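Local coordinates for protein putative acetyl transferase (Pyrococcus furiosus, PDB 1VKC) that probably transfers acyl groups, most likely acetyl from acetyl-CoA, as a member of the GNAT acetyltransferase family, at residues Lys25-Ile30 and Ile94-Val99; His61-Ala66 and His76-Ile81; Glu72-Val77 and Val100-Gly105. All blocks are in the same frame, centred on the assembly; numbering follows the deposited sequence.

Interaction 1 (Lys25-Ile30 and Ile94-Val99); sequences KLDREI and IYDIEV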
ATOM      1  N   LYS A  25       6.668   2.332  -7.783  1.00 27.73           N
ATOM      2  CA  LYS A  25       6.193   1.453  -6.700  1.00 29.19           C
ATOM      3  C   LYS A  25       5.696   2.211  -5.483  1.00 28.23           C
ATOM      4  O   LYS A  25       4.707   1.821  -4.860  1.00 28.79           O
ATOM      5  CB  LYS A  25       7.267   0.442  -6.311  1.00 32.56           C
ATOM      6  CG  LYS A  25       7.403  -0.690  -7.321  1.00 35.97           C
ATOM      7  CD  LYS A  25       8.778  -1.384  -7.211  1.00 38.40           C
ATOM      8  CE  LYS A  25       8.773  -2.724  -7.907  1.00 39.27           C
ATOM      9  N   LEU A  26       6.356   3.310  -5.147  1.00 27.71           N
ATOM     10  CA  LEU A  26       5.900   4.139  -4.048  1.00 28.37           C
ATOM     11  C   LEU A  26       4.552   4.811  -4.379  1.00 28.03           C
ATOM     12  O   LEU A  26       3.633   4.847  -3.549  1.00 27.85           O
ATOM     13  CB  LEU A  26       6.975   5.172  -3.709  1.00 28.98           C
ATOM     14  CG  LEU A  26       6.709   6.200  -2.619  1.00 30.17           C
ATOM     15  CD1 LEU A  26       6.345   5.556  -1.309  1.00 30.37           C
ATOM     16  CD2 LEU A  26       7.942   7.084  -2.479  1.00 28.72           C
ATOM     17  N   ASP A  27       4.433   5.317  -5.594  1.00 26.02           N
ATOM     18  CA  ASP A  27       3.174   5.875  -6.051  1.00 25.78           C
ATOM     19  C   ASP A  27       2.051   4.826  -6.079  1.00 24.78           C
ATOM     20  O   ASP A  27       0.926   5.132  -5.751  1.00 27.34           O
ATOM     21  CB  ASP A  27       3.334   6.486  -7.421  1.00 26.40           C
ATOM     22  CG  ASP A  27       2.033   7.035  -7.959  1.00 29.96           C
ATOM     23  OD1 ASP A  27       1.483   8.002  -7.375  1.00 28.52           O
ATOM     24  OD2 ASP A  27       1.485   6.535  -8.952  1.00 28.31           O
ATOM     25  N   ARG A  28       2.369   3.610  -6.486  1.00 27.86           N
ATOM     26  CA  ARG A  28       1.399   2.507  -6.439  1.00 30.64           C
ATOM     27  C   ARG A  28       0.898   2.285  -5.014  1.00 32.41           C
ATOM     28  O   ARG A  28      -0.296   2.145  -4.781  1.00 31.11           O
ATOM     29  CB  ARG A  28       2.035   1.229  -6.957  1.00 31.87           C
ATOM     30  CG  ARG A  28       1.165  -0.014  -6.800  1.00 35.12           C
ATOM     31  CD  ARG A  28       1.633  -1.160  -7.636  1.00 40.16           C
ATOM     32  NE  ARG A  28       1.752  -0.733  -9.029  1.00 42.77           N
ATOM     33  CZ  ARG A  28       2.497  -1.324  -9.955  1.00 46.52           C
ATOM     34  NH1 ARG A  28       3.216  -2.421  -9.671  1.00 47.39           N
ATOM     35  NH2 ARG A  28       2.534  -0.807 -11.182  1.00 45.55           N
ATOM     36  N   GLU A  29       1.825   2.259  -4.067  1.00 34.27           N
ATOM     37  CA  GLU A  29       1.488   2.046  -2.656  1.00 35.80           C
ATOM     38  C   GLU A  29       0.655   3.204  -2.106  1.00 35.10           C
ATOM     39  O   GLU A  29      -0.404   2.989  -1.497  1.00 36.71           O
ATOM     40  CB  GLU A  29       2.780   1.840  -1.826  1.00 37.80           C
ATOM     41  CG  GLU A  29       2.561   1.589  -0.321  1.00 40.50           C
ATOM     42  CD  GLU A  29       1.948   0.223  -0.006  1.00 40.66           C
ATOM     43  OE1 GLU A  29       1.110   0.139   0.919  1.00 43.33           O
ATOM     44  OE2 GLU A  29       2.310  -0.764  -0.662  1.00 43.23           O
ATOM     45  N   ILE A  30       1.130   4.423  -2.319  1.00 32.87           N
ATOM     46  CA  ILE A  30       0.448   5.611  -1.827  1.00 34.28           C
ATOM     47  C   ILE A  30      -0.966   5.768  -2.441  1.00 36.52           C
ATOM     48  O   ILE A  30      -1.959   5.931  -1.708  1.00 36.32           O
ATOM     49  CB  ILE A  30       1.302   6.878  -2.093  1.00 34.13           C
ATOM     50  CG1 ILE A  30       2.533   6.887  -1.167  1.00 33.98           C
ATOM     51  CG2 ILE A  30       0.486   8.164  -1.860  1.00 34.56           C
ATOM     52  CD1 ILE A  30       3.476   8.031  -1.407  1.00 33.42           C
ATOM     53  N   ILE A  94       2.404  19.045 -13.144  1.00 19.34           N
ATOM     54  CA  ILE A  94       2.934  18.190 -12.088  1.00 21.85           C
ATOM     55  C   ILE A  94       1.955  17.049 -11.886  1.00 21.76           C
ATOM     56  O   ILE A  94       0.832  17.247 -11.366  1.00 21.77           O
ATOM     57  CB  ILE A  94       3.095  18.961 -10.763  1.00 22.52           C
ATOM     58  CG1 ILE A  94       3.906  20.249 -10.940  1.00 24.97           C
ATOM     59  CG2 ILE A  94       3.686  18.043  -9.661  1.00 22.21           C
ATOM     60  CD1 ILE A  94       5.287  20.076 -11.330  1.00 25.78           C
ATOM     61  N   TYR A  95       2.361  15.870 -12.308  1.00 24.83           N
ATOM     62  CA  TYR A  95       1.545  14.679 -12.141  1.00 27.78           C
ATOM     63  C   TYR A  95       1.485  14.290 -10.698  1.00 28.97           C
ATOM     64  O   TYR A  95       0.443  13.873 -10.201  1.00 29.41           O
ATOM     65  CB  TYR A  95       2.111  13.517 -12.947  1.00 29.97           C
ATOM     66  CG  TYR A  95       1.692  13.536 -14.393  1.00 31.39           C
ATOM     67  CD1 TYR A  95       2.628  13.559 -15.413  1.00 31.11           C
ATOM     68  CD2 TYR A  95       0.343  13.538 -14.734  1.00 31.02           C
ATOM     69  CE1 TYR A  95       2.225  13.575 -16.754  1.00 33.07           C
ATOM     70  CE2 TYR A  95      -0.063  13.554 -16.057  1.00 33.15           C
ATOM     71  CZ  TYR A  95       0.881  13.576 -17.058  1.00 31.87           C
ATOM     72  OH  TYR A  95       0.459  13.591 -18.366  1.00 34.95           O
ATOM     73  N   ASP A  96       2.611  14.439 -10.018  1.00 27.55           N
ATOM     74  CA  ASP A  96       2.753  13.909  -8.704  1.00 31.44           C
ATOM     75  C   ASP A  96       3.815  14.633  -7.894  1.00 28.25           C
ATOM     76  O   ASP A  96       4.830  15.032  -8.423  1.00 26.05           O
ATOM     77  CB  ASP A  96       3.163  12.439  -8.850  1.00 37.97           C
ATOM     78  CG  ASP A  96       2.927  11.660  -7.637  1.00 42.20           C
ATOM     79  OD1 ASP A  96       2.250  12.171  -6.711  1.00 46.54           O
ATOM     80  OD2 ASP A  96       3.366  10.508  -7.516  1.00 46.20           O
ATOM     81  N   ILE A  97       3.550  14.787  -6.601  1.00 25.71           N
ATOM     82  CA  ILE A  97       4.568  15.117  -5.622  1.00 26.37           C
ATOM     83  C   ILE A  97       4.236  14.314  -4.353  1.00 25.81           C
ATOM     84  O   ILE A  97       3.127  14.393  -3.835  1.00 23.25           O
ATOM     85  CB  ILE A  97       4.645  16.634  -5.399  1.00 31.11           C
ATOM     86  CG1 ILE A  97       5.709  16.986  -4.364  1.00 32.90           C
ATOM     87  CG2 ILE A  97       3.300  17.208  -4.993  1.00 34.91           C
ATOM     88  CD1 ILE A  97       6.326  18.336  -4.619  1.00 35.25           C
ATOM     89  N   GLU A  98       5.187  13.495  -3.916  1.00 24.67           N
ATOM     90  CA  GLU A  98       4.976  12.522  -2.852  1.00 27.44           C
ATOM     91  C   GLU A  98       6.204  12.518  -1.946  1.00 28.13           C
ATOM     92  O   GLU A  98       7.338  12.579  -2.424  1.00 27.84           O
ATOM     93  CB  GLU A  98       4.704  11.114  -3.451  1.00 28.51           C
ATOM     94  CG  GLU A  98       3.290  10.958  -4.015  1.00 31.04           C
ATOM     95  CD  GLU A  98       3.061   9.732  -4.923  1.00 33.45           C
ATOM     96  OE1 GLU A  98       1.894   9.530  -5.354  1.00 35.70           O
ATOM     97  OE2 GLU A  98       4.001   8.962  -5.218  1.00 37.51           O
ATOM     98  N   VAL A  99       5.974  12.514  -0.635  1.00 28.19           N
ATOM     99  CA  VAL A  99       7.056  12.383   0.348  1.00 29.92           C
ATOM    100  C   VAL A  99       6.696  11.195   1.258  1.00 31.67           C
ATOM    101  O   VAL A  99       5.543  11.035   1.625  1.00 31.10           O
ATOM    102  CB  VAL A  99       7.239  13.681   1.153  1.00 28.81           C
ATOM    103  CG1 VAL A  99       8.286  13.517   2.261  1.00 29.80           C
ATOM    104  CG2 VAL A  99       7.608  14.844   0.221  1.00 30.52           C
TER
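Asp27 holds CG anti to its backbone N (chi1 178°), which carries its carboxylate out from the flank of helix 20-31. Glu98 sets CG beside its own backbone N (chi1 -76°) and runs extended beyond it, so its acid stands off strand 90-99 to meet the helix. The two side chains cross at about a right angle with their carboxylates nearly coplanar, 22° apart, and Asp27 OD1 lies 2.6 Å from Glu98 OE1. Asp96 comes in obliquely from the same strand, its carboxylate turned steeply against that of Asp27, and its OD2 stands 3.1 Å from Asp27 OD1. Three acids this close would repel one another if all were charged, so at least one probably has a raised pKa and holds a proton. Asp27 OD2 is hydrogen-bonded to His48 NE2 on helix 41-57, and Glu98 OE2 to His76 NE2 on the neighbouring strand. In the GNAT fold this is an N-terminal helix laid across the sheet, segment 25-30 running nearly perpendicular to 94-99, their axes 9.9 Å apart at closest approach, and in relatives the equivalent strand borders the acetyl-CoA cleft. Beside the acids the contact turns apolar. Ile30 reaches Glu98 tip to tip, CD1 lying 3.9 Å from Glu98 CB and touching CG as well. Leu26 also points at the strand, but its side chain packs against Leu73.

Interaction 2 (His61-Ala66 and His76-Ile81); sequences HKFFVA and HVWICI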
ATOM      1  N   HIS A  61       9.131  14.438 -19.990  1.00 35.34           N
ATOM      2  CA  HIS A  61       8.993  14.200 -18.542  1.00 32.23           C
ATOM      3  C   HIS A  61      10.285  14.510 -17.781  1.00 31.92           C
ATOM      4  O   HIS A  61      11.391  14.344 -18.309  1.00 32.50           O
ATOM      5  CB  HIS A  61       8.552  12.751 -18.276  0.65 35.08           C
ATOM      6  CG  HIS A  61       9.642  11.733 -18.469  0.65 35.84           C
ATOM      7  ND1 HIS A  61       9.716  10.917 -19.578  0.65 38.09           N
ATOM      8  CD2 HIS A  61      10.699  11.400 -17.688  0.65 37.01           C
ATOM      9  CE1 HIS A  61      10.771  10.126 -19.473  0.65 36.90           C
ATOM     10  NE2 HIS A  61      11.389  10.405 -18.339  0.65 36.69           N
ATOM     11  N   LYS A  62      10.141  14.960 -16.541  1.00 27.53           N
ATOM     12  CA  LYS A  62      11.267  15.204 -15.649  1.00 25.18           C
ATOM     13  C   LYS A  62      10.902  14.749 -14.253  1.00 24.90           C
ATOM     14  O   LYS A  62       9.823  15.041 -13.763  1.00 23.66           O
ATOM     15  CB  LYS A  62      11.611  16.695 -15.616  1.00 27.00           C
ATOM     16  CG  LYS A  62      12.720  17.091 -14.677  1.00 29.08           C
ATOM     17  CD  LYS A  62      14.072  16.630 -15.172  1.00 32.40           C
ATOM     18  CE  LYS A  62      15.175  17.097 -14.254  1.00 34.57           C
ATOM     19  NZ  LYS A  62      16.518  16.661 -14.748  1.00 35.01           N
ATOM     20  N   PHE A  63      11.805  14.021 -13.628  1.00 24.40           N
ATOM     21  CA  PHE A  63      11.654  13.616 -12.253  1.00 23.99           C
ATOM     22  C   PHE A  63      12.756  14.225 -11.436  1.00 23.41           C
ATOM     23  O   PHE A  63      13.915  14.238 -11.863  1.00 23.68           O
ATOM     24  CB  PHE A  63      11.769  12.106 -12.140  1.00 24.93           C
ATOM     25  CG  PHE A  63      10.637  11.351 -12.744  1.00 25.10           C
ATOM     26  CD1 PHE A  63       9.523  11.022 -11.985  1.00 25.50           C
ATOM     27  CD2 PHE A  63      10.718  10.883 -14.044  1.00 26.40           C
ATOM     28  CE1 PHE A  63       8.488  10.295 -12.528  1.00 24.40           C
ATOM     29  CE2 PHE A  63       9.686  10.152 -14.594  1.00 27.35           C
ATOM     30  CZ  PHE A  63       8.564   9.850 -13.828  1.00 26.32           C
ATOM     31  N   PHE A  64      12.409  14.735 -10.252  1.00 25.38           N
ATOM     32  CA  PHE A  64      13.404  15.011  -9.200  1.00 24.85           C
ATOM     33  C   PHE A  64      13.124  14.100  -8.015  1.00 26.23           C
ATOM     34  O   PHE A  64      11.965  13.849  -7.688  1.00 24.58           O
ATOM     35  CB  PHE A  64      13.358  16.453  -8.734  1.00 27.40           C
ATOM     36  CG  PHE A  64      13.839  17.436  -9.753  1.00 27.44           C
ATOM     37  CD1 PHE A  64      15.209  17.631  -9.961  1.00 29.45           C
ATOM     38  CD2 PHE A  64      12.937  18.173 -10.505  1.00 26.55           C
ATOM     39  CE1 PHE A  64      15.671  18.570 -10.908  1.00 24.83           C
ATOM     40  CE2 PHE A  64      13.390  19.100 -11.455  1.00 26.17           C
ATOM     41  CZ  PHE A  64      14.770  19.297 -11.641  1.00 27.76           C
ATOM     42  N   VAL A  65      14.180  13.633  -7.357  1.00 21.43           N
ATOM     43  CA  VAL A  65      14.020  12.854  -6.145  1.00 25.74           C
ATOM     44  C   VAL A  65      14.772  13.473  -4.981  1.00 25.92           C
ATOM     45  O   VAL A  65      15.804  14.132  -5.171  1.00 28.32           O
ATOM     46  CB  VAL A  65      14.459  11.370  -6.345  1.00 25.16           C
ATOM     47  CG1 VAL A  65      13.539  10.677  -7.341  1.00 25.18           C
ATOM     48  CG2 VAL A  65      15.916  11.269  -6.792  1.00 27.14           C
ATOM     49  N   ALA A  66      14.242  13.261  -3.778  1.00 26.93           N
ATOM     50  CA  ALA A  66      14.908  13.614  -2.535  1.00 26.42           C
ATOM     51  C   ALA A  66      15.506  12.320  -1.998  1.00 28.05           C
ATOM     52  O   ALA A  66      14.793  11.325  -1.843  1.00 25.01           O
ATOM     53  CB  ALA A  66      13.920  14.183  -1.541  1.00 25.73           C
ATOM     54  N   HIS A  76       9.506  12.455  -4.324  1.00 21.84           N
ATOM     55  CA  HIS A  76       9.769  12.824  -5.712  1.00 21.75           C
ATOM     56  C   HIS A  76       8.748  13.822  -6.209  1.00 20.19           C
ATOM     57  O   HIS A  76       7.672  13.997  -5.603  1.00 17.80           O
ATOM     58  CB  HIS A  76       9.742  11.565  -6.597  1.00 24.07           C
ATOM     59  CG  HIS A  76       8.371  10.989  -6.758  1.00 25.68           C
ATOM     60  ND1 HIS A  76       7.532  11.346  -7.790  1.00 28.93           N
ATOM     61  CD2 HIS A  76       7.674  10.121  -5.991  1.00 27.10           C
ATOM     62  CE1 HIS A  76       6.383  10.713  -7.657  1.00 27.02           C
ATOM     63  NE2 HIS A  76       6.436   9.979  -6.564  1.00 25.53           N
ATOM     64  N   VAL A  77       9.091  14.468  -7.322  1.00 20.80           N
ATOM     65  CA  VAL A  77       8.140  15.221  -8.104  1.00 19.22           C
ATOM     66  C   VAL A  77       8.238  14.775  -9.563  1.00 21.01           C
ATOM     67  O   VAL A  77       9.334  14.495 -10.060  1.00 24.71           O
ATOM     68  CB  VAL A  77       8.312  16.745  -7.934  1.00 20.72           C
ATOM     69  CG1 VAL A  77       9.735  17.207  -8.217  1.00 20.97           C
ATOM     70  CG2 VAL A  77       7.325  17.481  -8.804  1.00 20.28           C
ATOM     71  N   TRP A  78       7.076  14.634 -10.212  1.00 20.97           N
ATOM     72  CA  TRP A  78       6.995  14.223 -11.621  1.00 21.63           C
ATOM     73  C   TRP A  78       6.437  15.397 -12.409  1.00 21.93           C
ATOM     74  O   TRP A  78       5.326  15.813 -12.169  1.00 19.41           O
ATOM     75  CB  TRP A  78       6.116  12.953 -11.730  1.00 25.44           C
ATOM     76  CG  TRP A  78       5.892  12.385 -13.123  1.00 25.68           C
ATOM     77  CD1 TRP A  78       6.458  12.800 -14.298  1.00 26.19           C
ATOM     78  CD2 TRP A  78       5.055  11.268 -13.460  1.00 25.77           C
ATOM     79  NE1 TRP A  78       5.994  12.036 -15.341  1.00 27.06           N
ATOM     80  CE2 TRP A  78       5.143  11.080 -14.858  1.00 26.40           C
ATOM     81  CE3 TRP A  78       4.238  10.406 -12.717  1.00 27.24           C
ATOM     82  CZ2 TRP A  78       4.438  10.064 -15.535  1.00 27.73           C
ATOM     83  CZ3 TRP A  78       3.531   9.391 -13.385  1.00 27.43           C
ATOM     84  CH2 TRP A  78       3.635   9.235 -14.781  1.00 26.97           C
ATOM     85  N   ILE A  79       7.240  15.918 -13.342  1.00 20.93           N
ATOM     86  CA  ILE A  79       6.887  17.066 -14.173  1.00 22.05           C
ATOM     87  C   ILE A  79       6.739  16.653 -15.629  1.00 22.76           C
ATOM     88  O   ILE A  79       7.560  15.876 -16.148  1.00 19.84           O
ATOM     89  CB  ILE A  79       7.992  18.138 -14.126  1.00 24.48           C
ATOM     90  CG1 ILE A  79       8.457  18.400 -12.706  1.00 24.53           C
ATOM     91  CG2 ILE A  79       7.510  19.443 -14.798  1.00 25.53           C
ATOM     92  CD1 ILE A  79       9.830  18.959 -12.652  1.00 28.09           C
ATOM     93  N   CYS A  80       5.716  17.206 -16.281  1.00 24.90           N
ATOM     94  CA  CYS A  80       5.485  17.058 -17.717  1.00 24.88           C
ATOM     95  C   CYS A  80       5.361  18.426 -18.384  1.00 24.86           C
ATOM     96  O   CYS A  80       4.469  19.209 -18.027  1.00 25.27           O
ATOM     97  CB  CYS A  80       4.175  16.299 -17.963  1.00 27.66           C
ATOM     98  SG  CYS A  80       3.829  15.903 -19.684  1.00 34.76           S
ATOM     99  N   ILE A  81       6.225  18.696 -19.364  1.00 22.43           N
ATOM    100  CA  ILE A  81       6.128  19.921 -20.174  1.00 22.56           C
ATOM    101  C   ILE A  81       5.120  19.690 -21.279  1.00 22.62           C
ATOM    102  O   ILE A  81       5.257  18.752 -22.061  1.00 22.58           O
ATOM    103  CB  ILE A  81       7.506  20.304 -20.795  1.00 26.07           C
ATOM    104  CG1 ILE A  81       8.546  20.591 -19.705  1.00 27.39           C
ATOM    105  CG2 ILE A  81       7.359  21.489 -21.773  1.00 26.79           C
ATOM    106  CD1 ILE A  81       8.233  21.771 -18.821  1.00 27.53           C
TER
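Residues 61-66 and 76-81 run antiparallel, their directions 160° apart, as parts of the two arms of a beta hairpin (strands 60-68 and 73-83) in the central sheet of the GNAT fold. Lys62 with Ile79 and Phe64 with Val77 are the hydrogen-bonded pairs, each closed by two N-H...O bonds. The Ile79 N to Lys62 O bond, 2.8 Å long, is the straightest at 170° and comes in nearly along the C=O axis, while the Phe64 N to Val77 O bond is longer at 3.1 Å. Between them sits the non-hydrogen-bonded pair Phe63 and Trp78. These two side chains lie side by side on the face covered by helices 20-31 and 41-57. Phe63 has CG beside its backbone N and Trp78 has CG anti to its own, which lays the phenyl over the pyrrole half of the indole as an offset stack, centroids of the Phe63 ring and the Trp78 five-membered ring 4.2 Å apart and planes 25° apart. Contact is tightest where Phe63 CE1 meets Trp78 CG at 3.4 Å. Phe52 and Tyr95 bring further rings to the same tryptophan. On the other face, toward helix 108-122, Phe64 lies alongside Val77, with its CB 3.7 Å from Val77 CG1, and Ile79 CD1 touches the phenyl edge at Phe64 CE2. Lys62 leads away from the hairpin into a salt bridge with Asp15. At the edge of the indole, His61 CB rests 4.0 Å from Trp78 NE1.

Interaction 3 (Glu72-Val77 and Val100-Gly105); sequences ELLGHV and VKWARG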
ATOM      1  N   GLU A  72      18.463   6.608  -0.026  1.00 35.46           N
ATOM      2  CA  GLU A  72      17.111   6.079   0.008  1.00 36.73           C
ATOM      3  C   GLU A  72      16.141   7.165  -0.463  1.00 32.62           C
ATOM      4  O   GLU A  72      16.318   8.326  -0.157  1.00 31.57           O
ATOM      5  CB  GLU A  72      16.738   5.621   1.420  1.00 36.47           C
ATOM      6  N   LEU A  73      15.117   6.748  -1.193  1.00 33.47           N
ATOM      7  CA  LEU A  73      14.104   7.653  -1.725  1.00 31.70           C
ATOM      8  C   LEU A  73      13.222   8.204  -0.606  1.00 29.20           C
ATOM      9  O   LEU A  73      12.453   7.448   0.022  1.00 29.76           O
ATOM     10  CB  LEU A  73      13.240   6.916  -2.758  1.00 31.41           C
ATOM     11  CG  LEU A  73      12.125   7.715  -3.437  1.00 32.29           C
ATOM     12  CD1 LEU A  73      12.707   8.818  -4.308  1.00 32.27           C
ATOM     13  CD2 LEU A  73      11.209   6.792  -4.257  1.00 31.97           C
ATOM     14  N   LEU A  74      13.303   9.520  -0.404  1.00 29.35           N
ATOM     15  CA  LEU A  74      12.438  10.250   0.533  1.00 28.85           C
ATOM     16  C   LEU A  74      11.193  10.831  -0.131  1.00 27.82           C
ATOM     17  O   LEU A  74      10.191  11.055   0.536  1.00 27.34           O
ATOM     18  CB  LEU A  74      13.208  11.381   1.206  1.00 30.27           C
ATOM     19  CG  LEU A  74      14.472  10.975   1.964  1.00 32.04           C
ATOM     20  CD1 LEU A  74      15.090  12.219   2.574  1.00 32.82           C
ATOM     21  CD2 LEU A  74      14.157   9.937   3.021  1.00 33.46           C
ATOM     22  N   GLY A  75      11.260  11.091  -1.432  1.00 28.04           N
ATOM     23  CA  GLY A  75      10.132  11.680  -2.132  1.00 25.92           C
ATOM     24  C   GLY A  75      10.496  12.059  -3.539  1.00 25.94           C
ATOM     25  O   GLY A  75      11.660  12.012  -3.911  1.00 25.48           O
ATOM     26  N   HIS A  76       9.506  12.455  -4.324  1.00 21.84           N
ATOM     27  CA  HIS A  76       9.769  12.824  -5.712  1.00 21.75           C
ATOM     28  C   HIS A  76       8.748  13.822  -6.209  1.00 20.19           C
ATOM     29  O   HIS A  76       7.672  13.997  -5.603  1.00 17.80           O
ATOM     30  CB  HIS A  76       9.742  11.565  -6.597  1.00 24.07           C
ATOM     31  CG  HIS A  76       8.371  10.989  -6.758  1.00 25.68           C
ATOM     32  ND1 HIS A  76       7.532  11.346  -7.790  1.00 28.93           N
ATOM     33  CD2 HIS A  76       7.674  10.121  -5.991  1.00 27.10           C
ATOM     34  CE1 HIS A  76       6.383  10.713  -7.657  1.00 27.02           C
ATOM     35  NE2 HIS A  76       6.436   9.979  -6.564  1.00 25.53           N
ATOM     36  N   VAL A  77       9.091  14.468  -7.322  1.00 20.80           N
ATOM     37  CA  VAL A  77       8.140  15.221  -8.104  1.00 19.22           C
ATOM     38  C   VAL A  77       8.238  14.775  -9.563  1.00 21.01           C
ATOM     39  O   VAL A  77       9.334  14.495 -10.060  1.00 24.71           O
ATOM     40  CB  VAL A  77       8.312  16.745  -7.934  1.00 20.72           C
ATOM     41  CG1 VAL A  77       9.735  17.207  -8.217  1.00 20.97           C
ATOM     42  CG2 VAL A  77       7.325  17.481  -8.804  1.00 20.28           C
ATOM     43  N   VAL A 100       7.672  10.351   1.581  1.00 32.92           N
ATOM     44  CA  VAL A 100       7.402   9.167   2.412  1.00 32.81           C
ATOM     45  C   VAL A 100       6.978   9.596   3.804  1.00 32.70           C
ATOM     46  O   VAL A 100       7.417  10.614   4.299  1.00 29.40           O
ATOM     47  CB  VAL A 100       8.593   8.189   2.485  1.00 33.86           C
ATOM     48  CG1 VAL A 100       8.883   7.648   1.134  1.00 35.74           C
ATOM     49  CG2 VAL A 100       9.842   8.853   3.115  1.00 33.34           C
ATOM     50  N   LYS A 101       6.098   8.809   4.417  1.00 35.65           N
ATOM     51  CA  LYS A 101       5.410   9.213   5.647  1.00 36.70           C
ATOM     52  C   LYS A 101       6.353   9.630   6.774  1.00 38.14           C
ATOM     53  O   LYS A 101       6.101  10.598   7.469  1.00 40.11           O
ATOM     54  CB  LYS A 101       4.452   8.112   6.113  1.00 38.61           C
ATOM     55  CG  LYS A 101       5.081   6.723   6.282  1.00 40.02           C
ATOM     56  CD  LYS A 101       4.030   5.694   6.699  1.00 41.46           C
ATOM     57  CE  LYS A 101       4.504   4.279   6.461  1.00 42.78           C
ATOM     58  NZ  LYS A 101       3.490   3.284   6.928  1.00 45.16           N
ATOM     59  N   TRP A 102       7.462   8.925   6.931  1.00 40.73           N
ATOM     60  CA  TRP A 102       8.398   9.245   8.024  1.00 41.03           C
ATOM     61  C   TRP A 102       9.347  10.413   7.717  1.00 40.11           C
ATOM     62  O   TRP A 102      10.079  10.855   8.602  1.00 38.46           O
ATOM     63  CB  TRP A 102       9.191   8.008   8.456  1.00 43.18           C
ATOM     64  CG  TRP A 102       9.709   7.214   7.345  1.00 43.34           C
ATOM     65  CD1 TRP A 102       9.076   6.195   6.715  1.00 43.09           C
ATOM     66  CD2 TRP A 102      10.981   7.353   6.715  1.00 44.09           C
ATOM     67  NE1 TRP A 102       9.874   5.687   5.723  1.00 44.17           N
ATOM     68  CE2 TRP A 102      11.055   6.380   5.704  1.00 44.38           C
ATOM     69  CE3 TRP A 102      12.073   8.210   6.900  1.00 44.25           C
ATOM     70  CZ2 TRP A 102      12.174   6.233   4.879  1.00 44.46           C
ATOM     71  CZ3 TRP A 102      13.189   8.059   6.081  1.00 43.86           C
ATOM     72  CH2 TRP A 102      13.229   7.079   5.086  1.00 43.80           C
ATOM     73  N   ALA A 103       9.330  10.924   6.484  1.00 36.60           N
ATOM     74  CA  ALA A 103      10.177  12.077   6.122  1.00 36.85           C
ATOM     75  C   ALA A 103       9.356  13.374   5.983  1.00 39.08           C
ATOM     76  O   ALA A 103       9.875  14.411   5.568  1.00 36.46           O
ATOM     77  CB  ALA A 103      10.927  11.781   4.838  1.00 38.03           C
ATOM     78  N   ARG A 104       8.081  13.310   6.339  1.00 40.82           N
ATOM     79  CA  ARG A 104       7.206  14.482   6.267  1.00 44.04           C
ATOM     80  C   ARG A 104       7.542  15.457   7.402  1.00 43.58           C
ATOM     81  O   ARG A 104       7.957  15.041   8.480  1.00 47.00           O
ATOM     82  CB  ARG A 104       5.727  14.053   6.260  1.00 44.31           C
ATOM     83  CG  ARG A 104       5.276  13.477   4.887  1.00 46.52           C
ATOM     84  CD  ARG A 104       3.984  12.673   4.910  1.00 48.42           C
ATOM     85  NE  ARG A 104       3.778  11.906   3.667  1.00 49.89           N
ATOM     86  CZ  ARG A 104       3.042  10.782   3.563  1.00 49.88           C
ATOM     87  NH1 ARG A 104       2.932  10.163   2.386  1.00 49.67           N
ATOM     88  NH2 ARG A 104       2.417  10.264   4.625  1.00 51.72           N
ATOM     89  N   GLY A 105       7.425  16.760   7.130  1.00 43.13           N
ATOM     90  CA  GLY A 105       7.713  17.794   8.135  1.00 40.62           C
ATOM     91  C   GLY A 105       9.156  18.276   8.162  1.00 41.31           C
ATOM     92  O   GLY A 105       9.592  18.894   9.149  1.00 41.02           O
TER
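Leu74 O is gripped by a single hydrogen bond across the contact, from Val100 N at 2.8 Å and almost straight at 171°. The donor sits above the carbonyl plane, 27° out of it, and so misses the lone pair. Val100 also wraps this oxygen with its side chain. Its CG2, in the crowded position between backbone N and carbonyl carbon, lies 3.4 Å from Leu74 O, and CG1 touches the oxygens of both Leu73 and Leu74. The carbonyl belongs to a classic beta bulge, in which Leu74 and Gly75 together face Ala66 on the neighbouring strand. Beyond Val100 the chain folds into a type I turn, closed by Ala103 N donating to Val100 O at 2.9 Å. Trp102, in the same turn, has its CG in the crowded position, and its indole lies over Val100, with CG2 3.8 Å above the ring centre. The Leu74 side chain crosses that of Trp102 at about a right angle, with CD2 3.6 Å from Trp102 CH2 and 4.1 Å from Ala103 CB. An alanine at Val100 would remove both methyls and would probably leave the indole less supported and Leu74 O less shielded. The turn also reaches the second subunit, where Lys101 NZ is hydrogen-bonded to Tyr32 O of that chain and Trp102 packs on its Pro38. Arg104 and Gly105 come just before helix 108-122, where GNAT enzymes carry the loop that binds the pyrophosphate of acetyl-CoA, so a similar role is likely here. With one backbone bond and otherwise apolar surfaces, the contact implies a loop positioned by the bulged strand through shape more than charge.

How the interactions relate
All three contacts meet around strand 73-83. Interactions 2 and 3 share His76 and Val77 on it, their centres about 14 Å apart, and Ala66 joins them where its O takes the N-H of Leu74 at 2.7 Å. Interaction 1 lies one strand over, its centre about 11 Å from that of interaction 2 and 10 Å from that of interaction 3, stitched on by Trp78 N to Asp96 O and His76 N to Glu98 O, both 2.9 Å. His76 thus links the hairpin to the acid cluster. Residues 94-99 lead straight into 100-105, so the acids sit just before the probable cofactor loop; interactions 1 and 3 both touch the second subunit.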